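Local coordinates for protein putative branched-chain amino acid ABC transporter (Rhodospirillum rubrum ATCC 11170, PDB 3HUT) that probably binds branched-chain amino acids or related ligands outside the cytoplasmic membrane and delivers them to an ABC transporter for uptake, at residues A27-F35 with G282-A291; D137-I145 with A156-E164. All blocks are in the same frame, centred on the assembly; numbering follows the deposited sequence.

Interaction 1. Residues A27-F35 with G282-A291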
ATOM      1  N   ALA A  27      -2.877  -6.924  13.849  1.00  8.32           N
ATOM      2  CA  ALA A  27      -2.976  -7.716  12.632  1.00  7.96           C
ATOM      3  C   ALA A  27      -2.061  -8.934  12.700  1.00  8.64           C
ATOM      4  O   ALA A  27      -2.454 -10.038  12.313  1.00  8.61           O
ATOM      5  CB  ALA A  27      -2.616  -6.856  11.426  1.00  8.85           C
ATOM      6  N   ALA A  28      -0.842  -8.732  13.193  1.00  8.43           N
ATOM      7  CA  ALA A  28       0.129  -9.819  13.308  1.00  8.66           C
ATOM      8  C   ALA A  28      -0.421 -10.969  14.140  1.00 10.59           C
ATOM      9  O   ALA A  28      -0.335 -12.137  13.750  1.00 10.75           O
ATOM     10  CB  ALA A  28       1.421  -9.304  13.935  1.00  7.52           C
ATOM     11  N   ARG A  29      -0.983 -10.626  15.290  1.00 11.24           N
ATOM     12  CA  ARG A  29      -1.549 -11.607  16.207  1.00 12.50           C
ATOM     13  C   ARG A  29      -2.611 -12.474  15.531  1.00 10.54           C
ATOM     14  O   ARG A  29      -2.613 -13.694  15.680  1.00  8.99           O
ATOM     15  CB  ARG A  29      -2.143 -10.874  17.416  1.00 16.27           C
ATOM     16  CG  ARG A  29      -3.141 -11.665  18.254  1.00 23.22           C
ATOM     17  CD  ARG A  29      -2.487 -12.747  19.095  1.00 29.91           C
ATOM     18  NE  ARG A  29      -3.417 -13.263  20.100  1.00 35.16           N
ATOM     19  CZ  ARG A  29      -3.147 -14.257  20.939  1.00 37.80           C
ATOM     20  NH1 ARG A  29      -1.965 -14.858  20.901  1.00 39.85           N
ATOM     21  NH2 ARG A  29      -4.059 -14.650  21.821  1.00 39.35           N
ATOM     22  N   LEU A  30      -3.511 -11.841  14.789  1.00  9.80           N
ATOM     23  CA  LEU A  30      -4.579 -12.569  14.108  1.00 10.55           C
ATOM     24  C   LEU A  30      -4.014 -13.579  13.106  1.00 10.71           C
ATOM     25  O   LEU A  30      -4.404 -14.745  13.096  1.00 10.61           O
ATOM     26  CB  LEU A  30      -5.494 -11.582  13.384  1.00 13.73           C
ATOM     27  CG  LEU A  30      -6.871 -12.077  12.937  1.00 15.66           C
ATOM     28  CD1 LEU A  30      -7.671 -12.531  14.146  1.00 16.96           C
ATOM     29  CD2 LEU A  30      -7.606 -10.949  12.228  1.00 17.02           C
ATOM     30  N   GLN A  31      -3.096 -13.120  12.264  1.00  9.92           N
ATOM     31  CA  GLN A  31      -2.475 -13.968  11.249  1.00  8.16           C
ATOM     32  C   GLN A  31      -1.668 -15.114  11.873  1.00  8.64           C
ATOM     33  O   GLN A  31      -1.818 -16.281  11.492  1.00  7.01           O
ATOM     34  CB  GLN A  31      -1.561 -13.113  10.369  1.00  8.69           C
ATOM     35  CG  GLN A  31      -1.051 -13.783   9.096  1.00  9.53           C
ATOM     36  CD  GLN A  31      -2.147 -14.014   8.064  1.00 10.60           C
ATOM     37  OE1 GLN A  31      -2.853 -15.028   8.102  1.00 10.82           O
ATOM     38  NE2 GLN A  31      -2.298 -13.066   7.139  1.00  8.56           N
ATOM     39  N   LEU A  32      -0.805 -14.777  12.827  1.00  6.91           N
ATOM     40  CA  LEU A  32       0.028 -15.776  13.481  1.00  9.17           C
ATOM     41  C   LEU A  32      -0.822 -16.845  14.158  1.00  9.92           C
ATOM     42  O   LEU A  32      -0.578 -18.042  13.997  1.00 10.71           O
ATOM     43  CB  LEU A  32       0.940 -15.114  14.518  1.00  8.85           C
ATOM     44  CG  LEU A  32       1.969 -16.039  15.169  1.00 10.71           C
ATOM     45  CD1 LEU A  32       2.962 -16.516  14.113  1.00 12.40           C
ATOM     46  CD2 LEU A  32       2.689 -15.306  16.282  1.00  9.78           C
ATOM     47  N   ASP A  33      -1.824 -16.418  14.917  1.00 12.56           N
ATOM     48  CA  ASP A  33      -2.675 -17.375  15.599  1.00 13.73           C
ATOM     49  C   ASP A  33      -3.330 -18.325  14.602  1.00 15.12           C
ATOM     50  O   ASP A  33      -3.379 -19.533  14.838  1.00 15.22           O
ATOM     51  CB  ASP A  33      -3.734 -16.653  16.441  1.00 14.88           C
ATOM     52  CG  ASP A  33      -3.154 -16.043  17.705  1.00 16.63           C
ATOM     53  OD1 ASP A  33      -1.969 -16.303  18.014  1.00 15.88           O
ATOM     54  OD2 ASP A  33      -3.885 -15.305  18.395  1.00 17.73           O
ATOM     55  N   ARG A  34      -3.811 -17.792  13.479  1.00 15.93           N
ATOM     56  CA  ARG A  34      -4.448 -18.642  12.471  1.00 16.49           C
ATOM     57  C   ARG A  34      -3.446 -19.629  11.897  1.00 14.90           C
ATOM     58  O   ARG A  34      -3.740 -20.817  11.761  1.00 15.24           O
ATOM     59  CB  ARG A  34      -5.027 -17.809  11.325  1.00 19.11           C
ATOM     60  CG  ARG A  34      -6.097 -16.830  11.742  1.00 25.81           C
ATOM     61  CD  ARG A  34      -6.883 -16.329  10.542  1.00 30.03           C
ATOM     62  NE  ARG A  34      -7.544 -15.058  10.824  1.00 34.95           N
ATOM     63  CZ  ARG A  34      -8.385 -14.447   9.993  1.00 36.32           C
ATOM     64  NH1 ARG A  34      -8.685 -14.993   8.822  1.00 36.76           N
ATOM     65  NH2 ARG A  34      -8.906 -13.273  10.326  1.00 35.18           N
ATOM     66  N   PHE A  35      -2.264 -19.127  11.557  1.00 13.71           N
ATOM     67  CA  PHE A  35      -1.205 -19.952  10.988  1.00 13.38           C
ATOM     68  C   PHE A  35      -0.863 -21.116  11.919  1.00 14.54           C
ATOM     69  O   PHE A  35      -0.863 -22.275  11.502  1.00 13.54           O
ATOM     70  CB  PHE A  35       0.044 -19.098  10.743  1.00 12.72           C
ATOM     71  CG  PHE A  35       1.149 -19.824  10.022  1.00 14.14           C
ATOM     72  CD1 PHE A  35       1.076 -20.043   8.650  1.00 14.94           C
ATOM     73  CD2 PHE A  35       2.260 -20.288  10.718  1.00 13.87           C
ATOM     74  CE1 PHE A  35       2.100 -20.714   7.978  1.00 17.13           C
ATOM     75  CE2 PHE A  35       3.284 -20.958  10.061  1.00 15.09           C
ATOM     76  CZ  PHE A  35       3.205 -21.173   8.687  1.00 15.34           C
ATOM     77  N   GLY A 282      -0.119  -4.923   7.199  1.00  7.54           N
ATOM     78  CA  GLY A 282       0.604  -5.601   8.258  1.00  8.46           C
ATOM     79  C   GLY A 282       0.123  -7.040   8.312  1.00  8.80           C
ATOM     80  O   GLY A 282       0.897  -7.967   8.568  1.00  7.25           O
ATOM     81  N   TYR A 283      -1.171  -7.225   8.063  1.00  6.78           N
ATOM     82  CA  TYR A 283      -1.763  -8.556   8.060  1.00  7.99           C
ATOM     83  C   TYR A 283      -1.134  -9.380   6.934  1.00  8.28           C
ATOM     84  O   TYR A 283      -0.684 -10.508   7.153  1.00  9.30           O
ATOM     85  CB  TYR A 283      -3.277  -8.460   7.840  1.00  7.63           C
ATOM     86  CG  TYR A 283      -4.014  -9.778   7.973  1.00  8.30           C
ATOM     87  CD1 TYR A 283      -4.067 -10.454   9.194  1.00  8.61           C
ATOM     88  CD2 TYR A 283      -4.687 -10.335   6.885  1.00  6.15           C
ATOM     89  CE1 TYR A 283      -4.780 -11.651   9.329  1.00  7.71           C
ATOM     90  CE2 TYR A 283      -5.400 -11.530   7.007  1.00  7.99           C
ATOM     91  CZ  TYR A 283      -5.444 -12.181   8.233  1.00  9.02           C
ATOM     92  OH  TYR A 283      -6.155 -13.361   8.362  1.00  8.86           O
ATOM     93  N   ASP A 284      -1.107  -8.814   5.729  1.00  7.56           N
ATOM     94  CA  ASP A 284      -0.536  -9.513   4.582  1.00  8.15           C
ATOM     95  C   ASP A 284       0.966  -9.738   4.720  1.00  8.59           C
ATOM     96  O   ASP A 284       1.485 -10.767   4.284  1.00  5.97           O
ATOM     97  CB  ASP A 284      -0.811  -8.745   3.282  1.00  8.18           C
ATOM     98  CG  ASP A 284      -2.209  -8.990   2.741  1.00 10.93           C
ATOM     99  OD1 ASP A 284      -2.957  -9.782   3.354  1.00  8.63           O
ATOM    100  OD2 ASP A 284      -2.560  -8.387   1.699  1.00  8.54           O
ATOM    101  N   ALA A 285       1.666  -8.778   5.318  1.00  7.38           N
ATOM    102  CA  ALA A 285       3.107  -8.914   5.482  1.00  8.52           C
ATOM    103  C   ALA A 285       3.403 -10.168   6.298  1.00  8.57           C
ATOM    104  O   ALA A 285       4.230 -11.000   5.903  1.00  9.44           O
ATOM    105  CB  ALA A 285       3.685  -7.673   6.168  1.00  6.64           C
ATOM    106  N   VAL A 286       2.722 -10.310   7.431  1.00  6.65           N
ATOM    107  CA  VAL A 286       2.917 -11.474   8.283  1.00  6.14           C
ATOM    108  C   VAL A 286       2.545 -12.756   7.528  1.00  7.85           C
ATOM    109  O   VAL A 286       3.276 -13.749   7.569  1.00  7.45           O
ATOM    110  CB  VAL A 286       2.073 -11.367   9.574  1.00  4.74           C
ATOM    111  CG1 VAL A 286       2.153 -12.663  10.360  1.00  6.35           C
ATOM    112  CG2 VAL A 286       2.577 -10.202  10.429  1.00  4.12           C
ATOM    113  N   GLY A 287       1.409 -12.727   6.836  1.00  7.72           N
ATOM    114  CA  GLY A 287       0.983 -13.892   6.080  1.00  8.72           C
ATOM    115  C   GLY A 287       1.956 -14.271   4.978  1.00  8.65           C
ATOM    116  O   GLY A 287       2.211 -15.453   4.742  1.00 10.33           O
ATOM    117  N   ILE A 288       2.491 -13.275   4.283  1.00  8.58           N
ATOM    118  CA  ILE A 288       3.451 -13.532   3.216  1.00  8.24           C
ATOM    119  C   ILE A 288       4.692 -14.197   3.802  1.00  8.96           C
ATOM    120  O   ILE A 288       5.219 -15.164   3.240  1.00  8.21           O
ATOM    121  CB  ILE A 288       3.855 -12.213   2.500  1.00  8.40           C
ATOM    122  CG1 ILE A 288       2.670 -11.697   1.674  1.00  7.59           C
ATOM    123  CG2 ILE A 288       5.081 -12.449   1.599  1.00  5.38           C
ATOM    124  CD1 ILE A 288       2.887 -10.339   1.023  1.00  6.57           C
HETATM  125  N   MSE A 289       5.150 -13.674   4.935  1.00  9.29           N
HETATM  126  CA  MSE A 289       6.326 -14.213   5.612  1.00 11.39           C
HETATM  127  C   MSE A 289       6.099 -15.656   6.062  1.00  8.87           C
HETATM  128  O   MSE A 289       6.918 -16.536   5.794  1.00 10.14           O
HETATM  129  CB  MSE A 289       6.669 -13.341   6.825  1.00 14.13           C
HETATM  130  CG  MSE A 289       7.885 -13.800   7.620  1.00 19.35           C
HETATM  131 SE   MSE A 289       9.551 -13.655   6.637  1.00 30.90          SE
HETATM  132  CE  MSE A 289       9.931 -11.784   6.973  1.00 24.13           C
ATOM    133  N   LEU A 290       4.980 -15.898   6.739  1.00  9.03           N
ATOM    134  CA  LEU A 290       4.662 -17.232   7.229  1.00  7.46           C
ATOM    135  C   LEU A 290       4.532 -18.255   6.105  1.00  7.39           C
ATOM    136  O   LEU A 290       4.996 -19.384   6.230  1.00  8.77           O
ATOM    137  CB  LEU A 290       3.378 -17.190   8.065  1.00  7.43           C
ATOM    138  CG  LEU A 290       3.500 -16.435   9.395  1.00  8.82           C
ATOM    139  CD1 LEU A 290       2.133 -16.309  10.066  1.00  8.12           C
ATOM    140  CD2 LEU A 290       4.477 -17.174  10.303  1.00  9.65           C
ATOM    141  N   ALA A 291       3.902 -17.869   5.005  1.00  7.66           N
ATOM    142  CA  ALA A 291       3.755 -18.788   3.884  1.00  8.15           C
ATOM    143  C   ALA A 291       5.148 -19.160   3.371  1.00  8.84           C
ATOM    144  O   ALA A 291       5.408 -20.314   3.043  1.00  7.70           O
ATOM    145  CB  ALA A 291       2.934 -18.144   2.769  1.00  9.76           C
TER
HETATM  146  O   HOH W   1      -3.025 -12.301   4.321  1.00  7.96           O
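Helices 27-35 and 282-291 run the same way and cross at -33°, their axes 8.2 Å apart at closest, with Ala27 beside Tyr283 at one end and Phe35 beside Leu290 at the other. Gln31 and Tyr283 interlock as knobs, each set into a hole of the opposing helix. With CG anti to the backbone N and a bend at chi2, Gln31 lays its amide over one face of the Tyr283 ring, the planes 22° apart, with NE2 over the ring centre. The same NE2 donates a nearly straight bond (174°) to Tyr283 O at 3.0 Å, arriving from above the carbonyl plane; that oxygen also accepts from Gly287 N within its helix. A water links NE2, weakly, to Asp284 OD1. Close passage of the amide needs the bare backbone of Gly287, where a CB would collide with NE2. Replacing Gln31 by alanine would probably leave this ring face without its stacked amide and Tyr283 O without its cross-helix donor. Tyr283 OH sits over the centre of the Arg34 guanidinium without a hydrogen bond. Further along, Leu290 CB lies over the Phe35 ring, 3.8 Å from its centroid, while Leu290 CD1 reaches Phe35 CB at 3.5 Å. Val286 divides its methyls, CG1 against Gln31 CG and CG2 against Ala28 CB. Both helices lie against the parallel sheet in one lobe of the periplasmic-binding-protein fold, where Tyr9 of strand 5-11 touches Ala28 and Val286, and Val46 of strand 46-52 touches Phe35 and Leu290; helix 258-271 covers Leu30 and Arg34, its Phe263 stacking with Tyr283.

Interaction 2. Residues D137-I145 with A156-E164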
ATOM      1  N   ASP A 137     -11.236   2.115 -20.875  1.00 11.44           N
ATOM      2  CA  ASP A 137     -12.592   2.652 -20.841  1.00 10.10           C
ATOM      3  C   ASP A 137     -12.883   3.560 -22.029  1.00 10.85           C
ATOM      4  O   ASP A 137     -13.938   4.197 -22.086  1.00 11.59           O
ATOM      5  CB  ASP A 137     -12.846   3.400 -19.526  1.00  8.89           C
ATOM      6  CG  ASP A 137     -13.107   2.456 -18.369  1.00 12.74           C
ATOM      7  OD1 ASP A 137     -13.135   1.231 -18.610  1.00 14.17           O
ATOM      8  OD2 ASP A 137     -13.288   2.927 -17.223  1.00 12.14           O
ATOM      9  N   GLY A 138     -11.937   3.637 -22.964  1.00  8.57           N
ATOM     10  CA  GLY A 138     -12.147   4.428 -24.166  1.00  9.43           C
ATOM     11  C   GLY A 138     -11.633   5.853 -24.247  1.00 10.06           C
ATOM     12  O   GLY A 138     -11.840   6.519 -25.259  1.00 10.32           O
ATOM     13  N   PHE A 139     -10.959   6.325 -23.206  1.00 10.52           N
ATOM     14  CA  PHE A 139     -10.447   7.688 -23.204  1.00 10.57           C
ATOM     15  C   PHE A 139      -9.146   7.833 -23.976  1.00 11.85           C
ATOM     16  O   PHE A 139      -8.283   6.951 -23.934  1.00 10.22           O
ATOM     17  CB  PHE A 139     -10.262   8.164 -21.763  1.00  9.94           C
ATOM     18  CG  PHE A 139     -11.550   8.251 -21.000  1.00 10.66           C
ATOM     19  CD1 PHE A 139     -12.474   9.251 -21.291  1.00 10.77           C
ATOM     20  CD2 PHE A 139     -11.868   7.301 -20.034  1.00 10.01           C
ATOM     21  CE1 PHE A 139     -13.701   9.303 -20.632  1.00 12.27           C
ATOM     22  CE2 PHE A 139     -13.092   7.341 -19.367  1.00 11.67           C
ATOM     23  CZ  PHE A 139     -14.011   8.344 -19.667  1.00 11.39           C
ATOM     24  N   THR A 140      -9.018   8.952 -24.683  1.00 12.54           N
ATOM     25  CA  THR A 140      -7.824   9.234 -25.468  1.00 13.78           C
ATOM     26  C   THR A 140      -7.239  10.602 -25.142  1.00 13.33           C
ATOM     27  O   THR A 140      -6.139  10.926 -25.582  1.00 13.97           O
ATOM     28  CB  THR A 140      -8.119   9.160 -26.976  1.00 14.64           C
ATOM     29  OG1 THR A 140      -9.240   9.993 -27.286  1.00 15.85           O
ATOM     30  CG2 THR A 140      -8.428   7.735 -27.380  1.00 15.51           C
ATOM     31  N   SER A 141      -7.979  11.407 -24.381  1.00 12.04           N
ATOM     32  CA  SER A 141      -7.496  12.728 -23.978  1.00 14.10           C
ATOM     33  C   SER A 141      -7.954  12.970 -22.547  1.00 14.02           C
ATOM     34  O   SER A 141      -9.132  12.811 -22.227  1.00 16.30           O
ATOM     35  CB  SER A 141      -8.054  13.829 -24.882  1.00 13.88           C
ATOM     36  OG  SER A 141      -9.397  14.122 -24.546  1.00 19.26           O
ATOM     37  N   VAL A 142      -7.025  13.358 -21.684  1.00 14.00           N
ATOM     38  CA  VAL A 142      -7.369  13.584 -20.291  1.00 12.86           C
ATOM     39  C   VAL A 142      -6.672  14.803 -19.702  1.00 13.28           C
ATOM     40  O   VAL A 142      -5.694  15.318 -20.253  1.00 11.94           O
ATOM     41  CB  VAL A 142      -6.990  12.341 -19.443  1.00 13.82           C
ATOM     42  CG1 VAL A 142      -5.473  12.181 -19.424  1.00 11.70           C
ATOM     43  CG2 VAL A 142      -7.548  12.461 -18.026  1.00 14.45           C
ATOM     44  N   ALA A 143      -7.199  15.261 -18.575  1.00 12.33           N
ATOM     45  CA  ALA A 143      -6.628  16.383 -17.855  1.00 10.77           C
ATOM     46  C   ALA A 143      -6.039  15.749 -16.603  1.00 11.42           C
ATOM     47  O   ALA A 143      -6.692  14.925 -15.958  1.00  9.90           O
ATOM     48  CB  ALA A 143      -7.719  17.386 -17.478  1.00 10.25           C
ATOM     49  N   VAL A 144      -4.803  16.097 -16.273  1.00 10.46           N
ATOM     50  CA  VAL A 144      -4.183  15.546 -15.080  1.00 11.04           C
ATOM     51  C   VAL A 144      -3.956  16.662 -14.074  1.00 12.57           C
ATOM     52  O   VAL A 144      -3.328  17.673 -14.385  1.00 13.97           O
ATOM     53  CB  VAL A 144      -2.826  14.890 -15.383  1.00 11.84           C
ATOM     54  CG1 VAL A 144      -2.199  14.390 -14.080  1.00 12.00           C
ATOM     55  CG2 VAL A 144      -3.002  13.739 -16.376  1.00  9.58           C
ATOM     56  N   ILE A 145      -4.490  16.483 -12.874  1.00 11.99           N
ATOM     57  CA  ILE A 145      -4.321  17.461 -11.812  1.00 12.45           C
ATOM     58  C   ILE A 145      -3.647  16.710 -10.675  1.00 12.85           C
ATOM     59  O   ILE A 145      -4.186  15.721 -10.180  1.00 13.49           O
ATOM     60  CB  ILE A 145      -5.673  18.006 -11.321  1.00 13.14           C
ATOM     61  CG1 ILE A 145      -6.476  18.548 -12.501  1.00 13.35           C
ATOM     62  CG2 ILE A 145      -5.442  19.112 -10.297  1.00 12.68           C
ATOM     63  CD1 ILE A 145      -7.819  19.110 -12.102  1.00 18.73           C
ATOM     64  N   ALA A 156       1.792  10.861 -10.853  1.00  8.68           N
ATOM     65  CA  ALA A 156       1.284  11.633 -11.984  1.00  9.08           C
ATOM     66  C   ALA A 156       2.181  11.452 -13.206  1.00  9.12           C
ATOM     67  O   ALA A 156       1.697  11.323 -14.327  1.00  9.07           O
ATOM     68  CB  ALA A 156       1.193  13.120 -11.613  1.00  9.88           C
ATOM     69  N   GLN A 157       3.492  11.449 -12.983  1.00  9.68           N
ATOM     70  CA  GLN A 157       4.455  11.280 -14.064  1.00 11.21           C
ATOM     71  C   GLN A 157       4.317   9.877 -14.661  1.00  9.91           C
ATOM     72  O   GLN A 157       4.316   9.713 -15.878  1.00 10.73           O
ATOM     73  CB  GLN A 157       5.874  11.505 -13.530  1.00 13.33           C
ATOM     74  CG  GLN A 157       7.008  11.248 -14.515  1.00 19.90           C
ATOM     75  CD  GLN A 157       6.893  12.065 -15.789  1.00 22.78           C
ATOM     76  OE1 GLN A 157       6.451  13.216 -15.769  1.00 25.19           O
ATOM     77  NE2 GLN A 157       7.305  11.476 -16.905  1.00 24.18           N
ATOM     78  N   ALA A 158       4.182   8.871 -13.801  1.00  9.60           N
ATOM     79  CA  ALA A 158       4.034   7.493 -14.263  1.00  9.85           C
ATOM     80  C   ALA A 158       2.718   7.332 -15.026  1.00 10.63           C
ATOM     81  O   ALA A 158       2.649   6.601 -16.023  1.00  9.32           O
ATOM     82  CB  ALA A 158       4.083   6.537 -13.079  1.00 11.77           C
ATOM     83  N   PHE A 159       1.676   8.022 -14.559  1.00  8.88           N
ATOM     84  CA  PHE A 159       0.376   7.965 -15.221  1.00  9.09           C
ATOM     85  C   PHE A 159       0.473   8.589 -16.609  1.00  7.35           C
ATOM     86  O   PHE A 159       0.062   7.985 -17.597  1.00  8.38           O
ATOM     87  CB  PHE A 159      -0.690   8.724 -14.424  1.00  7.50           C
ATOM     88  CG  PHE A 159      -1.994   8.896 -15.171  1.00 10.08           C
ATOM     89  CD1 PHE A 159      -2.968   7.902 -15.139  1.00  8.52           C
ATOM     90  CD2 PHE A 159      -2.219  10.031 -15.953  1.00 10.66           C
ATOM     91  CE1 PHE A 159      -4.144   8.027 -15.873  1.00  8.86           C
ATOM     92  CE2 PHE A 159      -3.395  10.169 -16.696  1.00 10.94           C
ATOM     93  CZ  PHE A 159      -4.360   9.163 -16.657  1.00 11.15           C
ATOM     94  N   ARG A 160       1.002   9.807 -16.680  1.00  7.11           N
ATOM     95  CA  ARG A 160       1.125  10.487 -17.966  1.00  8.86           C
ATOM     96  C   ARG A 160       1.933   9.653 -18.961  1.00  9.15           C
ATOM     97  O   ARG A 160       1.521   9.465 -20.108  1.00  9.10           O
ATOM     98  CB  ARG A 160       1.766  11.869 -17.787  1.00 10.85           C
ATOM     99  CG  ARG A 160       0.891  12.875 -17.029  1.00 12.71           C
ATOM    100  CD  ARG A 160       1.471  14.285 -17.113  1.00 15.89           C
ATOM    101  NE  ARG A 160       2.796  14.340 -16.511  1.00 14.64           N
ATOM    102  CZ  ARG A 160       3.036  14.723 -15.263  1.00 17.01           C
ATOM    103  NH1 ARG A 160       2.036  15.105 -14.477  1.00 15.91           N
ATOM    104  NH2 ARG A 160       4.278  14.698 -14.794  1.00 17.72           N
ATOM    105  N   LYS A 161       3.072   9.135 -18.516  1.00  8.35           N
ATOM    106  CA  LYS A 161       3.919   8.328 -19.387  1.00 11.36           C
ATOM    107  C   LYS A 161       3.174   7.101 -19.911  1.00 10.60           C
ATOM    108  O   LYS A 161       3.240   6.788 -21.098  1.00 11.29           O
ATOM    109  CB  LYS A 161       5.179   7.889 -18.636  1.00 12.05           C
ATOM    110  CG  LYS A 161       6.221   7.230 -19.520  1.00 18.30           C
ATOM    111  CD  LYS A 161       7.478   6.887 -18.736  1.00 22.40           C
ATOM    112  CE  LYS A 161       8.536   6.275 -19.642  1.00 25.81           C
ATOM    113  NZ  LYS A 161       9.788   5.953 -18.903  1.00 29.22           N
ATOM    114  N   ALA A 162       2.463   6.411 -19.024  1.00  9.87           N
ATOM    115  CA  ALA A 162       1.715   5.215 -19.410  1.00  9.53           C
ATOM    116  C   ALA A 162       0.576   5.533 -20.373  1.00 10.15           C
ATOM    117  O   ALA A 162       0.310   4.777 -21.313  1.00 10.23           O
ATOM    118  CB  ALA A 162       1.161   4.522 -18.169  1.00  8.77           C
ATOM    119  N   PHE A 163      -0.100   6.650 -20.132  1.00  8.14           N
ATOM    120  CA  PHE A 163      -1.219   7.053 -20.975  1.00  8.26           C
ATOM    121  C   PHE A 163      -0.739   7.367 -22.395  1.00 10.10           C
ATOM    122  O   PHE A 163      -1.311   6.886 -23.374  1.00 10.49           O
ATOM    123  CB  PHE A 163      -1.905   8.279 -20.360  1.00  8.43           C
ATOM    124  CG  PHE A 163      -3.284   8.546 -20.894  1.00 10.06           C
ATOM    125  CD1 PHE A 163      -4.330   7.661 -20.641  1.00 10.22           C
ATOM    126  CD2 PHE A 163      -3.547   9.704 -21.618  1.00  9.75           C
ATOM    127  CE1 PHE A 163      -5.621   7.929 -21.102  1.00  9.80           C
ATOM    128  CE2 PHE A 163      -4.834   9.981 -22.084  1.00 10.73           C
ATOM    129  CZ  PHE A 163      -5.872   9.091 -21.823  1.00 11.19           C
ATOM    130  N   GLU A 164       0.317   8.166 -22.503  1.00 10.58           N
ATOM    131  CA  GLU A 164       0.865   8.539 -23.803  1.00 12.08           C
ATOM    132  C   GLU A 164       1.461   7.325 -24.522  1.00 12.93           C
ATOM    133  O   GLU A 164       1.453   7.255 -25.750  1.00 12.61           O
ATOM    134  CB  GLU A 164       1.923   9.640 -23.626  1.00 11.94           C
ATOM    135  CG  GLU A 164       1.385  10.893 -22.930  1.00 13.47           C
ATOM    136  CD  GLU A 164       2.446  11.962 -22.699  1.00 14.76           C
ATOM    137  OE1 GLU A 164       3.631  11.606 -22.533  1.00 14.23           O
ATOM    138  OE2 GLU A 164       2.089  13.161 -22.664  1.00 15.35           O
TER
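Val142 and Val144 turn toward Phe159, Phe163 and Arg160 in the first half of a beta-alpha-beta unit, made of strand 141-147, helix 150-165 and strand 169-176. Strand 141-145 and helix 156-164 run nearly antiparallel, 166° between their directions with axes 9.9 Å apart, as expected where a helix returns the chain between two parallel strands.

The apolar contacts come from one side of the strand. Val142 CG1 occupies the crowded position between backbone N and carbonyl carbon (chi1 66°), and from there it lies over one face of the Phe163 ring as a CH-pi contact, 4.0 Å from the centroid and 30° off the normal. The same methyl meets the Phe159 ring at its edge, 4.0 Å from CE2, and is thereby wedged between two aromatics one helical turn apart. Val144 sends CG2 to Phe159 CE2 at 3.6 Å, the two side chains lying alongside each other and pointing opposite ways, while its CG1 looks toward Ala156 CB. Met134 of helix 126-136 also touches Val142 and Phe159, and Tyr199 of the neighbouring strand stacks with Phe159.

Polar backbone meets the far end of Phe163: Phe163 CZ comes 3.9 Å from Phe139 O, with Ser141 N at the ring edge. Just before this, Gly138 closes helix 126-136 as the C-prime residue of a Schellman motif.

Arg160 contributes both aliphatic and charged parts. Its CG rests 4.0 Å from Val144 CG2; the chain then bends at chi3, bringing the guanidinium back over its own helix with Ala156 O above its centre, where NH2 donates to Gln157 OE1 at 2.8 Å.

From the N terminus, strand 5-11 leads into helix 18-37, whose segment 27-35 meets its partner only some 250 residues later. The chain meanwhile completes the five-stranded parallel sheet, then enters the second, mixed sheet, where interaction 2 closes a short loop between a strand and the helix that follows it. Only afterwards does helix 277-296 bring residues 282-291 back to close interaction 1, so interaction 2 is nested inside that long loop. The two lie on opposite sides of the chain's centre, centres 37 Å apart, without touching. Interaction 1 ties late sequence to the early lobe; interaction 2 is local to the other lobe of this two-lobed binding-protein fold.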